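Local coordinates for protein eukaryotic peptide chain release factor GTP-binding subunit (Schizosaccharomyces pombe, PDB 1R5B) that is the GTP-binding subunit of a eukaryotic translation release factor, a multidomain protein of the elongation factor Tu-like GTPase family, at residues A[273-287]-A[343-357]. Sequence-based numbering, arbitrary orientation.
Sequences PFIMPIASKYKDLGT and DSDVQTGYVLTSTKN
M276 and L352 form an antiparallel hydrogen-bonded pair: M276 N meets L352 O at 2.9 Å, and the return bond from L352 N reaches M276 O from above its carbonyl plane. Non-hydrogen-bonded pairs I275–T353 and P277–V351 flank it, and the N-to-C directions of 275-277 and 351-353 differ by 164°, nearly antiparallel. I278 N continues the bonding to Y350 O, 3.0 Å away. F274 O accepts twice, from S354 N and from T353 OG1 at 2.6 Å; chi1 of -170°, with OG1 anti to the backbone N, turns the hydroxyl to F274 O.

Apolar contacts gather round L352. M276 lies alongside it, CE 3.4 Å from L352 CD1, while F274 CE2 packs on L352 CB. I278 crosses L352 and V346 at about a right angle, its CD1 touching V346 CG1 at 3.6 Å. L289 and L337 also pack against L352.

K281 and T287 hold the type I turn D343–V346 by polar bonds. Extended K281 donates from NZ to V346 O (3.1 Å), in the carbonyl plane, and weakly to D343 O. T287 OG1 donates to D343 OD2 at 2.9 Å, from above the carboxylate plane.

Pairing also with 302-307, strand 351-353 helps close the antiparallel beta barrel characteristic of domain 2 in elongation factor Tu-like GTPases.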
ATOM      1  N   PRO A 273       2.384  12.394  -5.624  1.00 32.51           N
ATOM      2  CA  PRO A 273       3.415  13.305  -5.088  1.00 32.64           C
ATOM      3  C   PRO A 273       4.199  12.671  -3.944  1.00 32.57           C
ATOM      4  O   PRO A 273       3.616  11.967  -3.133  1.00 33.66           O
ATOM      5  CB  PRO A 273       2.603  14.491  -4.560  1.00 32.58           C
ATOM      6  CG  PRO A 273       1.277  14.422  -5.286  1.00 33.22           C
ATOM      7  CD  PRO A 273       1.025  12.968  -5.559  1.00 32.41           C
ATOM      8  N   PHE A 274       5.498  12.920  -3.885  1.00 32.58           N
ATOM      9  CA  PHE A 274       6.366  12.409  -2.826  1.00 32.12           C
ATOM     10  C   PHE A 274       5.870  12.886  -1.456  1.00 32.32           C
ATOM     11  O   PHE A 274       5.528  14.063  -1.282  1.00 32.66           O
ATOM     12  CB  PHE A 274       7.804  12.888  -3.085  1.00 32.17           C
ATOM     13  CG  PHE A 274       8.824  12.459  -2.044  1.00 31.78           C
ATOM     14  CD1 PHE A 274       9.163  11.126  -1.880  1.00 32.38           C
ATOM     15  CD2 PHE A 274       9.486  13.406  -1.273  1.00 32.62           C
ATOM     16  CE1 PHE A 274      10.124  10.732  -0.932  1.00 31.68           C
ATOM     17  CE2 PHE A 274      10.458  13.018  -0.330  1.00 32.35           C
ATOM     18  CZ  PHE A 274      10.767  11.687  -0.159  1.00 31.06           C
ATOM     19  N   ILE A 275       5.813  11.958  -0.508  1.00 31.99           N
ATOM     20  CA  ILE A 275       5.504  12.243   0.886  1.00 32.02           C
ATOM     21  C   ILE A 275       6.360  11.344   1.778  1.00 31.66           C
ATOM     22  O   ILE A 275       6.326  10.138   1.624  1.00 32.14           O
ATOM     23  CB  ILE A 275       4.031  11.959   1.179  1.00 32.02           C
ATOM     24  CG1 ILE A 275       3.126  12.813   0.266  1.00 32.32           C
ATOM     25  CG2 ILE A 275       3.747  12.221   2.674  1.00 32.64           C
ATOM     26  CD1 ILE A 275       1.645  12.500   0.365  1.00 33.07           C
ATOM     27  N   MET A 276       7.122  11.932   2.697  1.00 31.41           N
ATOM     28  CA  MET A 276       7.945  11.180   3.654  1.00 31.03           C
ATOM     29  C   MET A 276       8.009  11.948   4.966  1.00 31.49           C
ATOM     30  O   MET A 276       8.754  12.914   5.064  1.00 31.24           O
ATOM     31  CB  MET A 276       9.382  10.955   3.150  1.00 30.39           C
ATOM     32  CG  MET A 276      10.232  10.129   4.130  1.00 28.34           C
ATOM     33  SD  MET A 276      12.010  10.181   3.940  1.00 22.12           S
ATOM     34  CE  MET A 276      12.381  11.485   4.828  1.00 24.93           C
ATOM     35  N   PRO A 277       7.237  11.527   5.963  1.00 31.97           N
ATOM     36  CA  PRO A 277       7.389  12.059   7.321  1.00 32.56           C
ATOM     37  C   PRO A 277       8.797  11.811   7.853  1.00 33.21           C
ATOM     38  O   PRO A 277       9.355  10.744   7.621  1.00 33.90           O
ATOM     39  CB  PRO A 277       6.363  11.263   8.130  1.00 32.65           C
ATOM     40  CG  PRO A 277       5.377  10.746   7.114  1.00 32.51           C
ATOM     41  CD  PRO A 277       6.154  10.533   5.871  1.00 31.74           C
ATOM     42  N   ILE A 278       9.358  12.791   8.550  1.00 33.66           N
ATOM     43  CA  ILE A 278      10.729  12.708   9.053  1.00 33.66           C
ATOM     44  C   ILE A 278      10.716  12.025  10.404  1.00 33.73           C
ATOM     45  O   ILE A 278      10.168  12.558  11.343  1.00 33.92           O
ATOM     46  CB  ILE A 278      11.337  14.114   9.176  1.00 33.70           C
ATOM     47  CG1 ILE A 278      11.409  14.772   7.787  1.00 33.79           C
ATOM     48  CG2 ILE A 278      12.704  14.046   9.838  1.00 33.35           C
ATOM     49  CD1 ILE A 278      11.808  16.239   7.808  1.00 33.54           C
ATOM     50  N   ALA A 279      11.291  10.828  10.487  1.00 34.06           N
ATOM     51  CA  ALA A 279      11.403  10.111  11.753  1.00 34.15           C
ATOM     52  C   ALA A 279      12.641  10.516  12.544  1.00 34.45           C
ATOM     53  O   ALA A 279      12.604  10.523  13.761  1.00 34.51           O
ATOM     54  CB  ALA A 279      11.398   8.618  11.515  1.00 34.26           C
ATOM     55  N   SER A 280      13.737  10.845  11.869  1.00 34.76           N
ATOM     56  CA  SER A 280      14.951  11.252  12.568  1.00 35.31           C
ATOM     57  C   SER A 280      15.691  12.377  11.891  1.00 35.63           C
ATOM     58  O   SER A 280      15.455  12.678  10.728  1.00 35.92           O
ATOM     59  CB  SER A 280      15.901  10.074  12.722  1.00 35.28           C
ATOM     60  OG  SER A 280      15.241   9.007  13.359  1.00 35.90           O
ATOM     61  N   LYS A 281      16.593  12.990  12.652  1.00 35.95           N
ATOM     62  CA  LYS A 281      17.466  14.032  12.144  1.00 36.28           C
ATOM     63  C   LYS A 281      18.801  13.924  12.860  1.00 36.40           C
ATOM     64  O   LYS A 281      18.867  14.128  14.065  1.00 36.63           O
ATOM     65  CB  LYS A 281      16.849  15.416  12.379  1.00 36.36           C
ATOM     66  CG  LYS A 281      17.694  16.575  11.842  1.00 36.74           C
ATOM     67  CD  LYS A 281      17.039  17.933  12.075  1.00 37.42           C
ATOM     68  CE  LYS A 281      17.868  19.070  11.464  1.00 37.66           C
ATOM     69  NZ  LYS A 281      17.661  20.368  12.168  1.00 37.61           N
ATOM     70  N   TYR A 282      19.853  13.577  12.128  1.00 36.58           N
ATOM     71  CA  TYR A 282      21.201  13.575  12.684  1.00 36.90           C
ATOM     72  C   TYR A 282      22.194  14.177  11.686  1.00 37.04           C
ATOM     73  O   TYR A 282      21.791  14.753  10.679  1.00 37.06           O
ATOM     74  CB  TYR A 282      21.609  12.162  13.157  1.00 36.95           C
ATOM     75  CG  TYR A 282      21.390  11.020  12.174  1.00 37.81           C
ATOM     76  CD1 TYR A 282      22.451  10.491  11.436  1.00 38.39           C
ATOM     77  CD2 TYR A 282      20.130  10.439  12.013  1.00 38.75           C
ATOM     78  CE1 TYR A 282      22.253   9.423  10.538  1.00 38.58           C
ATOM     79  CE2 TYR A 282      19.924   9.371  11.123  1.00 38.80           C
ATOM     80  CZ  TYR A 282      20.989   8.871  10.394  1.00 38.72           C
ATOM     81  OH  TYR A 282      20.784   7.827   9.523  1.00 39.51           O
ATOM     82  N   LYS A 283      23.482  14.085  12.004  1.00 37.33           N
ATOM     83  CA  LYS A 283      24.556  14.604  11.162  1.00 37.58           C
ATOM     84  C   LYS A 283      25.529  13.473  10.855  1.00 37.61           C
ATOM     85  O   LYS A 283      26.111  12.897  11.774  1.00 37.82           O
ATOM     86  CB  LYS A 283      25.318  15.722  11.900  1.00 37.61           C
ATOM     87  CG  LYS A 283      24.670  17.110  11.822  1.00 37.89           C
ATOM     88  CD  LYS A 283      25.523  18.133  11.049  1.00 38.48           C
ATOM     89  CE  LYS A 283      24.778  18.701   9.843  1.00 39.23           C
ATOM     90  NZ  LYS A 283      23.691  19.650  10.218  1.00 39.46           N
ATOM     91  N   ASP A 284      25.697  13.150   9.576  1.00 37.64           N
ATOM     92  CA  ASP A 284      26.747  12.232   9.153  1.00 37.73           C
ATOM     93  C   ASP A 284      27.874  13.046   8.532  1.00 37.77           C
ATOM     94  O   ASP A 284      29.002  13.050   9.035  1.00 38.08           O
ATOM     95  CB  ASP A 284      26.204  11.194   8.165  1.00 37.84           C
ATOM     96  CG  ASP A 284      27.063   9.944   8.104  1.00 37.85           C
ATOM     97  OD1 ASP A 284      28.302  10.064   8.032  1.00 37.50           O
ATOM     98  OD2 ASP A 284      26.585   8.794   8.123  1.00 38.64           O
ATOM     99  N   LEU A 285      27.561  13.736   7.443  1.00 37.67           N
ATOM    100  CA  LEU A 285      28.513  14.624   6.781  1.00 37.51           C
ATOM    101  C   LEU A 285      27.652  15.566   5.972  1.00 37.14           C
ATOM    102  O   LEU A 285      27.595  15.497   4.743  1.00 36.87           O
ATOM    103  CB  LEU A 285      29.497  13.834   5.903  1.00 37.65           C
ATOM    104  CG  LEU A 285      30.716  14.588   5.351  1.00 37.78           C
ATOM    105  CD1 LEU A 285      31.836  14.706   6.398  1.00 38.04           C
ATOM    106  CD2 LEU A 285      31.243  13.907   4.086  1.00 37.89           C
ATOM    107  N   GLY A 286      26.977  16.443   6.705  1.00 36.86           N
ATOM    108  CA  GLY A 286      25.785  17.118   6.225  1.00 36.86           C
ATOM    109  C   GLY A 286      24.588  16.578   6.993  1.00 36.63           C
ATOM    110  O   GLY A 286      24.714  15.603   7.739  1.00 36.65           O
ATOM    111  N   THR A 287      23.431  17.212   6.822  1.00 36.33           N
ATOM    112  CA  THR A 287      22.234  16.841   7.574  1.00 36.15           C
ATOM    113  C   THR A 287      21.573  15.599   6.971  1.00 35.98           C
ATOM    114  O   THR A 287      21.569  15.424   5.758  1.00 35.71           O
ATOM    115  CB  THR A 287      21.249  18.031   7.621  1.00 36.18           C
ATOM    116  OG1 THR A 287      21.807  19.085   8.415  1.00 36.36           O
ATOM    117  CG2 THR A 287      19.959  17.674   8.356  1.00 36.23           C
ATOM    118  N   ASP A 343      18.352  24.095   6.657  1.00 37.74           N
ATOM    119  CA  ASP A 343      17.549  23.099   7.371  1.00 37.83           C
ATOM    120  C   ASP A 343      17.451  23.362   8.876  1.00 38.02           C
ATOM    121  O   ASP A 343      17.145  22.460   9.657  1.00 37.97           O
ATOM    122  CB  ASP A 343      18.077  21.681   7.098  1.00 37.84           C
ATOM    123  CG  ASP A 343      19.534  21.500   7.474  1.00 37.60           C
ATOM    124  OD1 ASP A 343      19.941  21.922   8.578  1.00 37.31           O
ATOM    125  OD2 ASP A 343      20.343  20.924   6.715  1.00 37.79           O
ATOM    126  N   SER A 344      17.691  24.607   9.278  1.00 38.20           N
ATOM    127  CA  SER A 344      17.767  24.947  10.696  1.00 38.15           C
ATOM    128  C   SER A 344      16.418  24.856  11.424  1.00 38.16           C
ATOM    129  O   SER A 344      16.402  24.740  12.650  1.00 38.12           O
ATOM    130  CB  SER A 344      18.397  26.334  10.891  1.00 38.27           C
ATOM    131  OG  SER A 344      17.633  27.350  10.267  1.00 38.27           O
ATOM    132  N   ASP A 345      15.306  24.905  10.688  1.00 38.09           N
ATOM    133  CA  ASP A 345      13.968  24.777  11.291  1.00 38.23           C
ATOM    134  C   ASP A 345      13.337  23.394  11.108  1.00 38.29           C
ATOM    135  O   ASP A 345      12.280  23.120  11.674  1.00 38.55           O
ATOM    136  CB  ASP A 345      13.009  25.826  10.725  1.00 38.21           C
ATOM    137  CG  ASP A 345      13.335  27.219  11.183  1.00 38.23           C
ATOM    138  OD1 ASP A 345      13.741  27.402  12.354  1.00 38.86           O
ATOM    139  OD2 ASP A 345      13.209  28.202  10.432  1.00 38.42           O
ATOM    140  N   VAL A 346      13.983  22.537  10.325  1.00 38.11           N
ATOM    141  CA  VAL A 346      13.490  21.191  10.079  1.00 38.12           C
ATOM    142  C   VAL A 346      13.514  20.365  11.355  1.00 38.22           C
ATOM    143  O   VAL A 346      14.563  20.215  11.977  1.00 38.66           O
ATOM    144  CB  VAL A 346      14.356  20.463   9.038  1.00 38.16           C
ATOM    145  CG1 VAL A 346      13.843  19.037   8.808  1.00 38.68           C
ATOM    146  CG2 VAL A 346      14.386  21.240   7.729  1.00 38.37           C
ATOM    147  N   GLN A 347      12.363  19.839  11.753  1.00 38.16           N
ATOM    148  CA  GLN A 347      12.304  18.945  12.908  1.00 38.29           C
ATOM    149  C   GLN A 347      11.537  17.689  12.550  1.00 37.70           C
ATOM    150  O   GLN A 347      11.016  17.579  11.444  1.00 37.90           O
ATOM    151  CB  GLN A 347      11.687  19.654  14.117  1.00 38.72           C
ATOM    152  CG  GLN A 347      10.239  20.121  13.933  1.00 40.02           C
ATOM    153  CD  GLN A 347       9.771  21.071  15.046  1.00 41.36           C
ATOM    154  OE1 GLN A 347       8.619  20.997  15.485  1.00 42.81           O
ATOM    155  NE2 GLN A 347      10.658  21.957  15.496  1.00 41.47           N
ATOM    156  N   THR A 348      11.487  16.730  13.469  1.00 37.13           N
ATOM    157  CA  THR A 348      10.756  15.487  13.210  1.00 36.67           C
ATOM    158  C   THR A 348       9.263  15.780  13.271  1.00 36.34           C
ATOM    159  O   THR A 348       8.818  16.614  14.049  1.00 36.19           O
ATOM    160  CB  THR A 348      11.138  14.369  14.202  1.00 36.52           C
ATOM    161  OG1 THR A 348      10.676  14.698  15.520  1.00 36.64           O
ATOM    162  CG2 THR A 348      12.656  14.245  14.350  1.00 36.37           C
ATOM    163  N   GLY A 349       8.497  15.120  12.416  1.00 36.06           N
ATOM    164  CA  GLY A 349       7.067  15.343  12.349  1.00 35.80           C
ATOM    165  C   GLY A 349       6.737  16.180  11.141  1.00 35.68           C
ATOM    166  O   GLY A 349       5.615  16.132  10.636  1.00 35.77           O
ATOM    167  N   TYR A 350       7.718  16.962  10.691  1.00 35.35           N
ATOM    168  CA  TYR A 350       7.619  17.686   9.435  1.00 35.09           C
ATOM    169  C   TYR A 350       7.779  16.680   8.323  1.00 35.13           C
ATOM    170  O   TYR A 350       8.237  15.564   8.545  1.00 35.35           O
ATOM    171  CB  TYR A 350       8.701  18.765   9.350  1.00 35.09           C
ATOM    172  CG  TYR A 350       8.478  19.976  10.249  1.00 33.86           C
ATOM    173  CD1 TYR A 350       9.349  21.062  10.185  1.00 33.37           C
ATOM    174  CD2 TYR A 350       7.401  20.051  11.147  1.00 32.30           C
ATOM    175  CE1 TYR A 350       9.166  22.188  10.983  1.00 32.89           C
ATOM    176  CE2 TYR A 350       7.211  21.185  11.949  1.00 32.31           C
ATOM    177  CZ  TYR A 350       8.104  22.245  11.866  1.00 31.71           C
ATOM    178  OH  TYR A 350       7.950  23.374  12.638  1.00 30.38           O
ATOM    179  N   VAL A 351       7.399  17.059   7.117  1.00 35.24           N
ATOM    180  CA  VAL A 351       7.263  16.074   6.060  1.00 35.08           C
ATOM    181  C   VAL A 351       7.948  16.547   4.798  1.00 35.07           C
ATOM    182  O   VAL A 351       7.684  17.656   4.329  1.00 35.28           O
ATOM    183  CB  VAL A 351       5.779  15.784   5.778  1.00 34.98           C
ATOM    184  CG1 VAL A 351       5.630  14.820   4.607  1.00 35.20           C
ATOM    185  CG2 VAL A 351       5.105  15.215   7.012  1.00 35.10           C
ATOM    186  N   LEU A 352       8.835  15.712   4.262  1.00 34.55           N
ATOM    187  CA  LEU A 352       9.427  15.984   2.970  1.00 34.91           C
ATOM    188  C   LEU A 352       8.373  15.687   1.943  1.00 34.85           C
ATOM    189  O   LEU A 352       7.642  14.708   2.062  1.00 34.93           O
ATOM    190  CB  LEU A 352      10.669  15.132   2.727  1.00 34.76           C
ATOM    191  CG  LEU A 352      11.748  15.253   3.804  1.00 35.82           C
ATOM    192  CD1 LEU A 352      12.983  14.490   3.383  1.00 36.52           C
ATOM    193  CD2 LEU A 352      12.095  16.713   4.106  1.00 35.95           C
ATOM    194  N   THR A 353       8.277  16.536   0.941  1.00 34.98           N
ATOM    195  CA  THR A 353       7.268  16.355  -0.069  1.00 35.36           C
ATOM    196  C   THR A 353       7.601  17.039  -1.385  1.00 35.74           C
ATOM    197  O   THR A 353       8.614  17.739  -1.526  1.00 35.67           O
ATOM    198  CB  THR A 353       5.915  16.817   0.478  1.00 35.51           C
ATOM    199  OG1 THR A 353       4.878  16.432  -0.434  1.00 37.10           O
ATOM    200  CG2 THR A 353       5.823  18.321   0.543  1.00 35.97           C
ATOM    201  N   SER A 354       6.755  16.774  -2.369  1.00 36.24           N
ATOM    202  CA  SER A 354       6.850  17.379  -3.686  1.00 36.28           C
ATOM    203  C   SER A 354       6.740  18.886  -3.620  1.00 36.26           C
ATOM    204  O   SER A 354       5.898  19.413  -2.906  1.00 35.97           O
ATOM    205  CB  SER A 354       5.705  16.853  -4.544  1.00 36.51           C
ATOM    206  OG  SER A 354       5.738  17.399  -5.847  1.00 38.40           O
ATOM    207  N   THR A 355       7.561  19.576  -4.401  1.00 36.62           N
ATOM    208  CA  THR A 355       7.438  21.024  -4.527  1.00 37.02           C
ATOM    209  C   THR A 355       6.241  21.426  -5.377  1.00 37.41           C
ATOM    210  O   THR A 355       5.710  22.509  -5.185  1.00 37.84           O
ATOM    211  CB  THR A 355       8.697  21.657  -5.120  1.00 36.73           C
ATOM    212  OG1 THR A 355       8.942  21.104  -6.418  1.00 37.71           O
ATOM    213  CG2 THR A 355       9.927  21.311  -4.298  1.00 36.00           C
ATOM    214  N   LYS A 356       5.821  20.573  -6.309  1.00 37.57           N
ATOM    215  CA  LYS A 356       4.669  20.883  -7.168  1.00 37.86           C
ATOM    216  C   LYS A 356       3.327  20.652  -6.470  1.00 37.57           C
ATOM    217  O   LYS A 356       2.479  21.536  -6.468  1.00 37.70           O
ATOM    218  CB  LYS A 356       4.705  20.060  -8.456  1.00 38.16           C
ATOM    219  CG  LYS A 356       5.952  20.271  -9.307  1.00 40.08           C
ATOM    220  CD  LYS A 356       5.648  21.112 -10.542  1.00 41.77           C
ATOM    221  CE  LYS A 356       6.900  21.743 -11.132  1.00 42.63           C
ATOM    222  NZ  LYS A 356       6.549  22.845 -12.105  1.00 43.69           N
ATOM    223  N   ASN A 357       3.128  19.461  -5.907  1.00 36.93           N
ATOM    224  CA  ASN A 357       1.865  19.112  -5.246  1.00 36.64           C
ATOM    225  C   ASN A 357       2.125  18.662  -3.809  1.00 35.10           C
ATOM    226  O   ASN A 357       2.061  17.486  -3.496  1.00 34.30           O
ATOM    227  CB  ASN A 357       1.149  18.001  -6.025  1.00 37.34           C
ATOM    228  CG  ASN A 357       0.788  18.424  -7.436  1.00 40.43           C
ATOM    229  OD1 ASN A 357      -0.006  19.355  -7.641  1.00 45.10           O
ATOM    230  ND2 ASN A 357       1.385  17.762  -8.427  1.00 43.82           N
TER